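Local atomic coordinates of periplasmic beta-glucosidase (Pseudomonas aeruginosa, PDB entry 6R5U), a protein that probably hydrolyses terminal, non-reducing beta-D-glucosyl residues of glucosides in the periplasm, releasing beta-D-glucose. Residues A[580-585]-A[668-673]; A[639-644]-A[687-692]; A[250-255]-A[282-287]. The protein carries 1 engineered substitution. All coordinates share one frame; numbering follows the deposited sequence.

Contact 1: residues A[580-585]-A[668-673]. With BGC (beta-D-glucopyranose), chain D; BGC (beta-D-glucopyranose), chain B.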
loop_
_atom_site.group_PDB
_atom_site.type_symbol
_atom_site.label_atom_id
_atom_site.label_comp_id
_atom_site.label_asym_id
_atom_site.label_seq_id
_atom_site.Cartn_x
_atom_site.Cartn_y
_atom_site.Cartn_z
ATOM N N HIS A 580 -0.360 8.102 11.961
ATOM C CA HIS A 580 0.865 7.683 11.234
ATOM C C HIS A 580 2.096 7.991 12.079
ATOM O O HIS A 580 2.007 8.834 13.003
ATOM C CB HIS A 580 0.940 8.375 9.860
ATOM C CG HIS A 580 0.839 9.861 9.915
ATOM N ND1 HIS A 580 -0.363 10.528 9.701
ATOM C CD2 HIS A 580 1.753 10.814 10.200
ATOM C CE1 HIS A 580 -0.163 11.835 9.820
ATOM N NE2 HIS A 580 1.126 12.027 10.135
ATOM N N LEU A 581 3.222 7.388 11.707
ATOM C CA LEU A 581 4.552 7.684 12.294
ATOM C C LEU A 581 5.101 9.004 11.726
ATOM O O LEU A 581 4.675 9.435 10.623
ATOM C CB LEU A 581 5.496 6.514 12.008
ATOM C CG LEU A 581 5.024 5.140 12.484
ATOM C CD1 LEU A 581 6.138 4.121 12.357
ATOM C CD2 LEU A 581 4.563 5.178 13.927
ATOM N N ASN A 582 6.011 9.650 12.453
ATOM C CA ASN A 582 6.501 11.004 12.079
ATOM C C ASN A 582 7.444 10.922 10.874
ATOM O O ASN A 582 7.469 11.853 10.068
ATOM C CB ASN A 582 7.227 11.656 13.260
ATOM C CG ASN A 582 7.207 13.167 13.182
ATOM O OD1 ASN A 582 6.228 13.745 12.701
ATOM N ND2 ASN A 582 8.263 13.814 13.654
ATOM N N THR A 583 8.191 9.822 10.792
ATOM C CA THR A 583 9.412 9.615 9.955
ATOM C C THR A 583 10.545 10.490 10.504
ATOM O O THR A 583 10.292 11.298 11.456
ATOM C CB THR A 583 9.205 9.938 8.468
ATOM O OG1 THR A 583 9.299 11.353 8.259
ATOM C CG2 THR A 583 7.911 9.411 7.897
ATOM N N GLY A 584 11.730 10.376 9.904
ATOM C CA GLY A 584 12.894 11.217 10.230
ATOM C C GLY A 584 12.799 12.610 9.610
ATOM O O GLY A 584 13.604 13.474 10.021
ATOM N N ARG A 585 11.879 12.828 8.658
ATOM C CA ARG A 585 11.752 14.112 7.909
ATOM C C ARG A 585 10.286 14.443 7.649
ATOM O O ARG A 585 9.830 14.469 6.504
ATOM C CB ARG A 585 12.528 14.023 6.599
ATOM C CG ARG A 585 14.007 13.770 6.831
ATOM C CD ARG A 585 14.739 13.707 5.524
ATOM N NE ARG A 585 16.126 13.342 5.724
ATOM C CZ ARG A 585 17.034 13.365 4.761
ATOM N NH1 ARG A 585 16.671 13.701 3.537
ATOM N NH2 ARG A 585 18.286 13.010 5.003
ATOM N N ARG A 668 6.558 5.713 17.660
ATOM C CA ARG A 668 5.126 5.711 18.027
ATOM C C ARG A 668 4.411 6.782 17.206
ATOM O O ARG A 668 5.019 7.726 16.707
ATOM C CB ARG A 668 4.951 5.969 19.531
ATOM C CG ARG A 668 5.706 5.004 20.443
ATOM C CD ARG A 668 4.949 3.721 20.711
ATOM N NE ARG A 668 3.732 4.026 21.457
ATOM C CZ ARG A 668 2.481 3.794 21.041
ATOM N NH1 ARG A 668 2.204 3.186 19.882
ATOM N NH2 ARG A 668 1.491 4.153 21.838
ATOM N N PRO A 669 3.083 6.677 17.051
ATOM C CA PRO A 669 2.345 7.628 16.222
ATOM C C PRO A 669 2.404 9.081 16.699
ATOM O O PRO A 669 2.565 9.295 17.885
ATOM C CB PRO A 669 0.909 7.105 16.325
ATOM C CG PRO A 669 1.067 5.636 16.627
ATOM C CD PRO A 669 2.229 5.604 17.601
ATOM N N VAL A 670 2.242 10.028 15.772
ATOM C CA VAL A 670 2.213 11.482 16.091
ATOM C C VAL A 670 1.061 11.695 17.053
ATOM O O VAL A 670 1.190 12.548 17.916
ATOM C CB VAL A 670 2.085 12.401 14.860
ATOM C CG1 VAL A 670 3.289 12.230 13.953
ATOM C CG2 VAL A 670 0.812 12.185 14.064
ATOM N N LYS A 671 0.000 10.910 16.924
ATOM C CA LYS A 671 -1.065 10.905 17.952
ATOM C C LYS A 671 -1.968 9.686 17.784
ATOM O O LYS A 671 -2.003 9.074 16.699
ATOM C CB LYS A 671 -1.805 12.252 18.046
ATOM C CG LYS A 671 -2.460 12.792 16.793
ATOM C CD LYS A 671 -3.172 14.081 17.066
ATOM C CE LYS A 671 -2.183 15.207 17.229
ATOM N NZ LYS A 671 -2.805 16.505 16.919
ATOM N N GLU A 672 -2.586 9.303 18.894
ATOM C CA GLU A 672 -3.541 8.176 18.958
ATOM C C GLU A 672 -4.754 8.613 19.791
ATOM O O GLU A 672 -4.554 9.174 20.882
ATOM C CB GLU A 672 -2.959 6.931 19.631
ATOM C CG GLU A 672 -1.790 6.251 18.951
ATOM C CD GLU A 672 -1.269 5.043 19.751
ATOM O OE1 GLU A 672 -0.709 5.242 20.894
ATOM O OE2 GLU A 672 -1.471 3.890 19.281
ATOM N N LEU A 673 -5.957 8.341 19.301
ATOM C CA LEU A 673 -7.206 8.604 20.056
ATOM C C LEU A 673 -7.199 7.756 21.336
ATOM O O LEU A 673 -7.031 6.521 21.248
ATOM C CB LEU A 673 -8.443 8.284 19.198
ATOM C CG LEU A 673 -9.785 8.690 19.818
ATOM C CD1 LEU A 673 -9.924 10.194 19.841
ATOM C CD2 LEU A 673 -10.965 8.061 19.086
HETATM C C2 BGC D . 19.550 16.717 5.354
HETATM C C3 BGC D . 19.422 17.085 3.840
HETATM C C4 BGC D . 18.525 18.353 3.715
HETATM C C5 BGC D . 18.946 19.502 4.694
HETATM C C6 BGC D . 17.832 20.576 4.780
HETATM C C1 BGC D . 20.311 17.851 6.079
HETATM O O1 BGC D . 20.796 17.454 7.379
HETATM O O2 BGC D . 20.203 15.468 5.627
HETATM O O3 BGC D . 18.950 15.998 2.986
HETATM O O4 BGC D . 18.534 18.810 2.346
HETATM O O5 BGC D . 19.398 18.986 5.999
HETATM O O6 BGC D . 18.318 21.693 5.537
HETATM C C2 BGC B . 19.773 13.950 1.632
HETATM C C3 BGC B . 21.008 13.474 0.831
HETATM C C4 BGC B . 21.348 14.449 -0.305
HETATM C C5 BGC B . 21.514 15.892 0.195
HETATM C C6 BGC B . 21.749 16.829 -1.014
HETATM C C1 BGC B . 20.009 15.393 2.183
HETATM O O2 BGC B . 19.534 12.933 2.624
HETATM O O3 BGC B . 20.753 12.239 0.165
HETATM O O4 BGC B . 22.543 14.007 -0.976
HETATM O O5 BGC B . 20.353 16.194 1.017
HETATM O O6 BGC B . 23.083 17.338 -0.989
HETATM O O HOH W 1 6.959 8.694 15.034
#
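The carbonyl oxygen of His-580 receives two contacts from segment 668-673. Val-670 N donates a nearly straight hydrogen bond to it (3.0 Å, 169° at the hydrogen), tilted slightly from the carbonyl plane, and Pro-669 CA adds a weaker C-H...O contact at 3.5 Å. Both methyls of Val-670 lie close to the same oxygen. CG2 lies over one face of the His-580 imidazole, 4.3 Å from the ring centroid and displaced toward the rim, a CH-pi contact. His-580 reaches it by holding CG between its backbone N and carbonyl carbon (chi1 54°), which folds the ring back toward Val-670, while ND1 is hydrogen-bonded to Tyr-577 O. The other methyl, CG1, faces Asn-582 OD1 at 3.5 Å, the two side chains running nearly at right angles. Asn-582 ND2 is hydrogen-bonded to Lys-264 O of the second subunit. Leu-581 CD2 lies 3.7 Å from Arg-668 C, against the Arg-668/Pro-669 peptide bond. One water bridges the backbones, accepting from Asn-582 N and donating to Arg-668 O at 2.7 Å. The extended chain of Arg-585 carries its guanidinium to two glucose units of one sugar, joined by a beta-1,3 linkage, where both terminal nitrogens converge on O2 of the chain B unit; the NH2 bond measures 2.7 Å and that of NH1 is weak. Arg-585 NE forms a salt bridge with Glu-261 of the second subunit, so this loop spans the subunit interface. Arg-668 NH2 forms a salt bridge with Glu-672 OE1, its side chain about 7 Å from a bound magnesium ion, which Asp-661 and Val-663 bind. The contact thus joins the long loop between helix 545-553 and strand 619-626 to the turn leading into strand 672-681 of the fibronectin type III-like domain, beside strand 651-660.

Contact 2: residues A[639-644]-A[687-692]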
loop_
_atom_site.group_PDB
_atom_site.type_symbol
_atom_site.label_atom_id
_atom_site.label_comp_id
_atom_site.label_asym_id
_atom_site.label_seq_id
_atom_site.Cartn_x
_atom_site.Cartn_y
_atom_site.Cartn_z
ATOM N N ALA A 639 -7.323 14.991 32.794
ATOM C CA ALA A 639 -7.218 16.036 31.758
ATOM C C ALA A 639 -8.537 16.819 31.736
ATOM O O ALA A 639 -9.607 16.202 31.512
ATOM C CB ALA A 639 -6.884 15.390 30.440
ATOM N N ARG A 640 -8.458 18.116 32.018
ATOM C CA ARG A 640 -9.652 18.983 32.168
ATOM C C ARG A 640 -9.644 20.091 31.116
ATOM O O ARG A 640 -8.595 20.704 30.850
ATOM C CB ARG A 640 -9.736 19.628 33.553
ATOM C CG ARG A 640 -8.991 18.880 34.648
ATOM C CD ARG A 640 -9.178 19.538 36.004
ATOM N NE ARG A 640 -10.528 19.289 36.485
ATOM C CZ ARG A 640 -10.910 18.226 37.198
ATOM N NH1 ARG A 640 -10.036 17.291 37.547
ATOM N NH2 ARG A 640 -12.175 18.107 37.573
ATOM N N VAL A 641 -10.819 20.359 30.584
ATOM C CA VAL A 641 -11.026 21.417 29.567
ATOM C C VAL A 641 -12.490 21.842 29.657
ATOM O O VAL A 641 -13.360 21.001 29.986
ATOM C CB VAL A 641 -10.616 20.854 28.195
ATOM C CG1 VAL A 641 -11.622 19.847 27.655
ATOM C CG2 VAL A 641 -10.357 21.953 27.196
ATOM N N THR A 642 -12.772 23.107 29.392
ATOM C CA THR A 642 -14.168 23.592 29.369
ATOM C C THR A 642 -14.594 23.844 27.929
ATOM O O THR A 642 -13.905 24.592 27.236
ATOM C CB THR A 642 -14.351 24.785 30.301
ATOM O OG1 THR A 642 -14.040 24.274 31.597
ATOM C CG2 THR A 642 -15.764 25.314 30.278
ATOM N N LEU A 643 -15.699 23.206 27.530
ATOM C CA LEU A 643 -16.330 23.337 26.205
ATOM C C LEU A 643 -17.505 24.294 26.348
ATOM O O LEU A 643 -18.329 24.089 27.244
ATOM C CB LEU A 643 -16.816 21.969 25.725
ATOM C CG LEU A 643 -17.622 21.993 24.424
ATOM C CD1 LEU A 643 -16.727 22.283 23.229
ATOM C CD2 LEU A 643 -18.387 20.692 24.244
ATOM N N SER A 644 -17.591 25.283 25.472
ATOM C CA SER A 644 -18.690 26.272 25.480
ATOM C C SER A 644 -19.247 26.387 24.070
ATOM O O SER A 644 -18.463 26.361 23.100
ATOM C CB SER A 644 -18.236 27.615 25.991
ATOM O OG SER A 644 -17.018 27.987 25.367
ATOM N N ARG A 687 -19.622 23.179 29.681
ATOM C CA ARG A 687 -19.477 21.879 30.365
ATOM C C ARG A 687 -17.994 21.681 30.659
ATOM O O ARG A 687 -17.168 21.834 29.730
ATOM C CB ARG A 687 -20.024 20.764 29.476
ATOM C CG ARG A 687 -19.853 19.361 30.038
ATOM C CD ARG A 687 -20.954 19.024 31.024
ATOM N NE ARG A 687 -22.220 18.906 30.308
ATOM C CZ ARG A 687 -22.623 17.814 29.662
ATOM N NH1 ARG A 687 -23.772 17.823 29.009
ATOM N NH2 ARG A 687 -21.859 16.731 29.644
ATOM N N GLU A 688 -17.664 21.383 31.910
ATOM C CA GLU A 688 -16.280 21.028 32.273
ATOM C C GLU A 688 -16.150 19.552 31.942
ATOM O O GLU A 688 -16.918 18.767 32.496
ATOM C CB GLU A 688 -15.907 21.264 33.737
ATOM C CG GLU A 688 -14.707 20.399 34.137
ATOM C CD GLU A 688 -13.785 20.883 35.239
ATOM O OE1 GLU A 688 -13.519 20.078 36.173
ATOM O OE2 GLU A 688 -13.286 22.026 35.130
ATOM N N ILE A 689 -15.198 19.220 31.077
ATOM C CA ILE A 689 -14.950 17.827 30.654
ATOM C C ILE A 689 -13.727 17.329 31.408
ATOM O O ILE A 689 -12.732 18.055 31.497
ATOM C CB ILE A 689 -14.799 17.779 29.135
ATOM C CG1 ILE A 689 -16.161 18.048 28.485
ATOM C CG2 ILE A 689 -14.194 16.458 28.704
ATOM C CD1 ILE A 689 -16.078 18.566 27.086
ATOM N N VAL A 690 -13.847 16.132 31.969
ATOM C CA VAL A 690 -12.744 15.471 32.709
ATOM C C VAL A 690 -12.495 14.135 32.020
ATOM O O VAL A 690 -13.414 13.317 31.979
ATOM C CB VAL A 690 -13.094 15.308 34.199
ATOM C CG1 VAL A 690 -11.980 14.618 34.959
ATOM C CG2 VAL A 690 -13.433 16.643 34.844
ATOM N N PHE A 691 -11.304 13.963 31.455
ATOM C CA PHE A 691 -10.786 12.649 30.995
ATOM C C PHE A 691 -9.826 12.100 32.045
ATOM O O PHE A 691 -9.024 12.853 32.626
ATOM C CB PHE A 691 -10.036 12.765 29.676
ATOM C CG PHE A 691 -10.846 13.344 28.548
ATOM C CD1 PHE A 691 -11.758 12.571 27.859
ATOM C CD2 PHE A 691 -10.681 14.662 28.170
ATOM C CE1 PHE A 691 -12.484 13.104 26.803
ATOM C CE2 PHE A 691 -11.411 15.196 27.117
ATOM C CZ PHE A 691 -12.301 14.412 26.426
ATOM N N ARG A 692 -9.945 10.810 32.293
ATOM C CA ARG A 692 -9.098 10.073 33.257
ATOM C C ARG A 692 -8.073 9.303 32.432
ATOM O O ARG A 692 -8.497 8.579 31.521
ATOM C CB ARG A 692 -9.919 9.098 34.111
ATOM C CG ARG A 692 -11.281 9.593 34.588
ATOM C CD ARG A 692 -11.787 8.728 35.738
ATOM N NE ARG A 692 -10.785 8.645 36.796
ATOM C CZ ARG A 692 -10.521 9.618 37.664
ATOM N NH1 ARG A 692 -11.205 10.748 37.628
ATOM N NH2 ARG A 692 -9.572 9.461 38.570
#
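Glu-688 swings CG away from its backbone N (chi1 158°) and stays extended, while Arg-640 bends at chi3 (73°), and the two ends meet over neighbouring antiparallel strands of the fibronectin type III-like beta sandwich. Arg-640 grips side-on: NH2 at 2.8 Å and NE at 3.1 Å both donate to Glu-688 OE1, which lies in the guanidinium plane, although the carboxylate itself is turned 63° from that plane. NE comes from well above the carboxylate plane and NH2 nearly in line with the C-O bond, both on the same face, and Arg-640 NH1 has a second acid partner in Glu-638. Beneath them, six backbone hydrogen bonds join the hydrogen-bonded pairs Ala-639/Phe-691, Val-641/Ile-689 and Leu-643/Arg-687. The side chains of Ala-639, Val-641, Leu-643, Ile-689 and Phe-691 leave by the opposite face from the salt bridge. Val-641 CG1 rests 4.1 Å from Ile-689 CB, the two side chains lying alongside each other. This largely apolar face meets Val-655 and Leu-657 of strand 651-660 and Val-679 of strand 672-681, in the other sheet of the sandwich. On the salt-bridge face, Val-690 runs beside Arg-640 and lays CG2 over the guanidinium, 3.3 Å from NH2.

Contact 3: residues A[250-255]-A[282-287]. Engineered in segment 250-255: Asn-255 (natural residue Asp). With BGC (beta-D-glucopyranose), chain C.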
loop_
_atom_site.group_PDB
_atom_site.type_symbol
_atom_site.label_atom_id
_atom_site.label_comp_id
_atom_site.label_asym_id
_atom_site.label_seq_id
_atom_site.Cartn_x
_atom_site.Cartn_y
_atom_site.Cartn_z
ATOM N N GLY A 250 -16.040 -19.806 22.555
ATOM C CA GLY A 250 -17.222 -19.957 21.701
ATOM C C GLY A 250 -16.923 -20.719 20.438
ATOM O O GLY A 250 -16.025 -21.599 20.416
ATOM N N LEU A 251 -17.667 -20.367 19.398
ATOM C CA LEU A 251 -17.751 -21.113 18.129
ATOM C C LEU A 251 -16.966 -20.371 17.034
ATOM O O LEU A 251 -17.118 -19.131 16.899
ATOM C CB LEU A 251 -19.243 -21.217 17.802
ATOM C CG LEU A 251 -19.578 -21.943 16.512
ATOM C CD1 LEU A 251 -19.356 -23.436 16.671
ATOM C CD2 LEU A 251 -21.001 -21.664 16.095
ATOM N N THR A 252 -16.175 -21.099 16.246
ATOM C CA THR A 252 -15.525 -20.547 15.034
ATOM C C THR A 252 -16.268 -21.015 13.785
ATOM O O THR A 252 -16.560 -22.228 13.658
ATOM C CB THR A 252 -14.047 -20.931 14.931
ATOM O OG1 THR A 252 -13.917 -22.347 15.109
ATOM C CG2 THR A 252 -13.208 -20.175 15.936
ATOM N N ILE A 253 -16.523 -20.077 12.881
ATOM C CA ILE A 253 -17.266 -20.315 11.616
ATOM C C ILE A 253 -16.373 -19.885 10.454
ATOM O O ILE A 253 -15.909 -18.740 10.467
ATOM C CB ILE A 253 -18.590 -19.532 11.640
ATOM C CG1 ILE A 253 -19.439 -19.935 12.844
ATOM C CG2 ILE A 253 -19.351 -19.716 10.347
ATOM C CD1 ILE A 253 -20.660 -19.079 13.053
ATOM N N SER A 254 -16.188 -20.747 9.464
ATOM C CA SER A 254 -15.480 -20.401 8.215
ATOM C C SER A 254 -16.384 -19.516 7.362
ATOM O O SER A 254 -17.614 -19.598 7.483
ATOM C CB SER A 254 -15.055 -21.605 7.454
ATOM O OG SER A 254 -16.147 -22.123 6.722
ATOM N N ASN A 255 -15.780 -18.699 6.514
ATOM C CA ASN A 255 -16.514 -17.840 5.554
ATOM C C ASN A 255 -16.928 -18.760 4.410
ATOM O O ASN A 255 -16.429 -19.894 4.353
ATOM C CB ASN A 255 -15.660 -16.635 5.127
ATOM C CG ASN A 255 -16.451 -15.376 4.834
ATOM O OD1 ASN A 255 -17.494 -15.419 4.196
ATOM N ND2 ASN A 255 -15.914 -14.231 5.212
ATOM N N GLY A 282 -8.422 -24.879 13.860
ATOM C CA GLY A 282 -9.450 -24.500 14.854
ATOM C C GLY A 282 -10.708 -23.906 14.237
ATOM O O GLY A 282 -11.401 -23.146 14.964
ATOM N N VAL A 283 -11.049 -24.288 12.999
ATOM C CA VAL A 283 -12.377 -23.997 12.397
ATOM C C VAL A 283 -13.385 -25.092 12.783
ATOM O O VAL A 283 -13.223 -26.233 12.323
ATOM C CB VAL A 283 -12.280 -23.861 10.869
ATOM C CG1 VAL A 283 -13.647 -23.581 10.276
ATOM C CG2 VAL A 283 -11.303 -22.784 10.458
ATOM N N ASP A 284 -14.432 -24.715 13.511
ATOM C CA ASP A 284 -15.466 -25.631 14.043
ATOM C C ASP A 284 -16.522 -25.898 12.978
ATOM O O ASP A 284 -16.842 -27.059 12.734
ATOM C CB ASP A 284 -16.168 -25.025 15.258
ATOM C CG ASP A 284 -15.242 -24.822 16.441
ATOM O OD1 ASP A 284 -14.177 -25.496 16.498
ATOM O OD2 ASP A 284 -15.583 -23.986 17.281
ATOM N N MET A 285 -17.037 -24.836 12.374
ATOM C CA MET A 285 -18.243 -24.900 11.526
ATOM C C MET A 285 -17.888 -24.436 10.114
ATOM O O MET A 285 -17.110 -23.486 9.945
ATOM C CB MET A 285 -19.330 -24.048 12.170
ATOM C CG MET A 285 -20.660 -24.051 11.481
ATOM S SD MET A 285 -22.004 -23.633 12.655
ATOM C CE MET A 285 -22.836 -25.222 12.722
ATOM N N ASN A 286 -18.449 -25.129 9.141
ATOM C CA ASN A 286 -18.056 -25.089 7.717
ATOM C C ASN A 286 -19.237 -24.588 6.875
ATOM O O ASN A 286 -20.276 -25.264 6.808
ATOM C CB ASN A 286 -17.597 -26.486 7.329
ATOM C CG ASN A 286 -17.206 -26.580 5.879
ATOM O OD1 ASN A 286 -16.714 -25.608 5.321
ATOM N ND2 ASN A 286 -17.414 -27.746 5.288
ATOM N N MET A 287 -19.082 -23.424 6.257
ATOM C CA MET A 287 -20.159 -22.751 5.501
ATOM C C MET A 287 -20.184 -23.284 4.061
ATOM O O MET A 287 -19.146 -23.213 3.392
ATOM C CB MET A 287 -19.940 -21.235 5.523
ATOM C CG MET A 287 -21.172 -20.428 5.163
ATOM S SD MET A 287 -20.883 -18.649 5.269
ATOM C CE MET A 287 -20.977 -18.398 7.036
HETATM C C2 BGC C . -19.362 -12.338 3.120
HETATM C C3 BGC C . -19.490 -12.447 4.649
HETATM C C4 BGC C . -20.835 -13.039 5.070
HETATM C C5 BGC C . -20.994 -14.413 4.406
HETATM C C6 BGC C . -22.249 -15.194 4.870
HETATM C C1 BGC C . -19.895 -13.578 2.340
HETATM O O2 BGC C . -17.970 -12.113 2.801
HETATM O O3 BGC C . -19.353 -11.184 5.298
HETATM O O4 BGC C . -20.931 -13.111 6.494
HETATM O O5 BGC C . -21.011 -14.231 2.976
HETATM O O6 BGC C . -23.490 -14.479 4.664
HETATM O O HOH W 2 -18.254 -21.999 8.299
#
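The seventh and eighth strands of the (beta/alpha)8 barrel of the N-terminal domain come together here, after a beta-alpha-beta crossover through helix 271-281, beside the active-site pocket. Thr-252 OG1, set between the backbone N and the carbonyl carbon (chi1 50°), donates to Gly-282 O at 2.6 Å and accepts from Asp-284 N at 2.9 Å. Gly-282 has positive phi and is the C-prime residue of the Schellman motif that ends the helix, so the hydroxyl ties the strand to the helix exit. Asp-284 OD2 returns a bond, taking Thr-252 N from above its carboxylate plane at 3.1 Å (171° at the hydrogen). The same carboxylate forms salt bridges with Arg-243 and Arg-312, which probably offset the like charge of nearby Asp-316. Backbone bonds continue toward the C-terminal ends of the strands: Met-285 N to Thr-252 O, then Ser-254 N to Met-285 O at 2.9 Å, with Ile-253 and Met-285 forming a single bridge. A water donates to Ser-254 O and Met-285 O and accepts from Ser-254 OG. Met-287 CE approaches Ile-253 CG2 at 3.9 Å. Asn-255 is an engineered replacement of the natural aspartate, probably the catalytic nucleophile as in other family 3 glycosidases; its OD1 lies 3.5 Å from C1 of the glucose, and Met-287 SD is 3.7 Å from its C6. Asp-79, Arg-137, Lys-176 and His-177 are also hydrogen-bonded to the glucose. Strand 8 beside strand 7 closes the barrel, with the active site at the C-terminal ends of its strands, as in TIM-barrel enzymes.

In the fold
Contact 3 lies in the N-terminal barrel and borders its active site, contact 1 links the C-terminal domain range to the fibronectin type III-like domain, and contact 2 lies inside the latter's sandwich. Contacts 1 and 2 have centres about 25 Å apart and nearest atoms about 8 Å apart; their segments alternate in sequence, and strand 672-681 is followed directly by strand 686-694. The centre of contact 3 is about 37 Å from that of contact 1 and about 45 Å from that of contact 2. The sugar at Arg-585 lies close to His-256 and Glu-261 of the second subunit, just after that subunit's Asn-255, and so probably occupies its active site. Contact 2 touches neither sugar nor subunit.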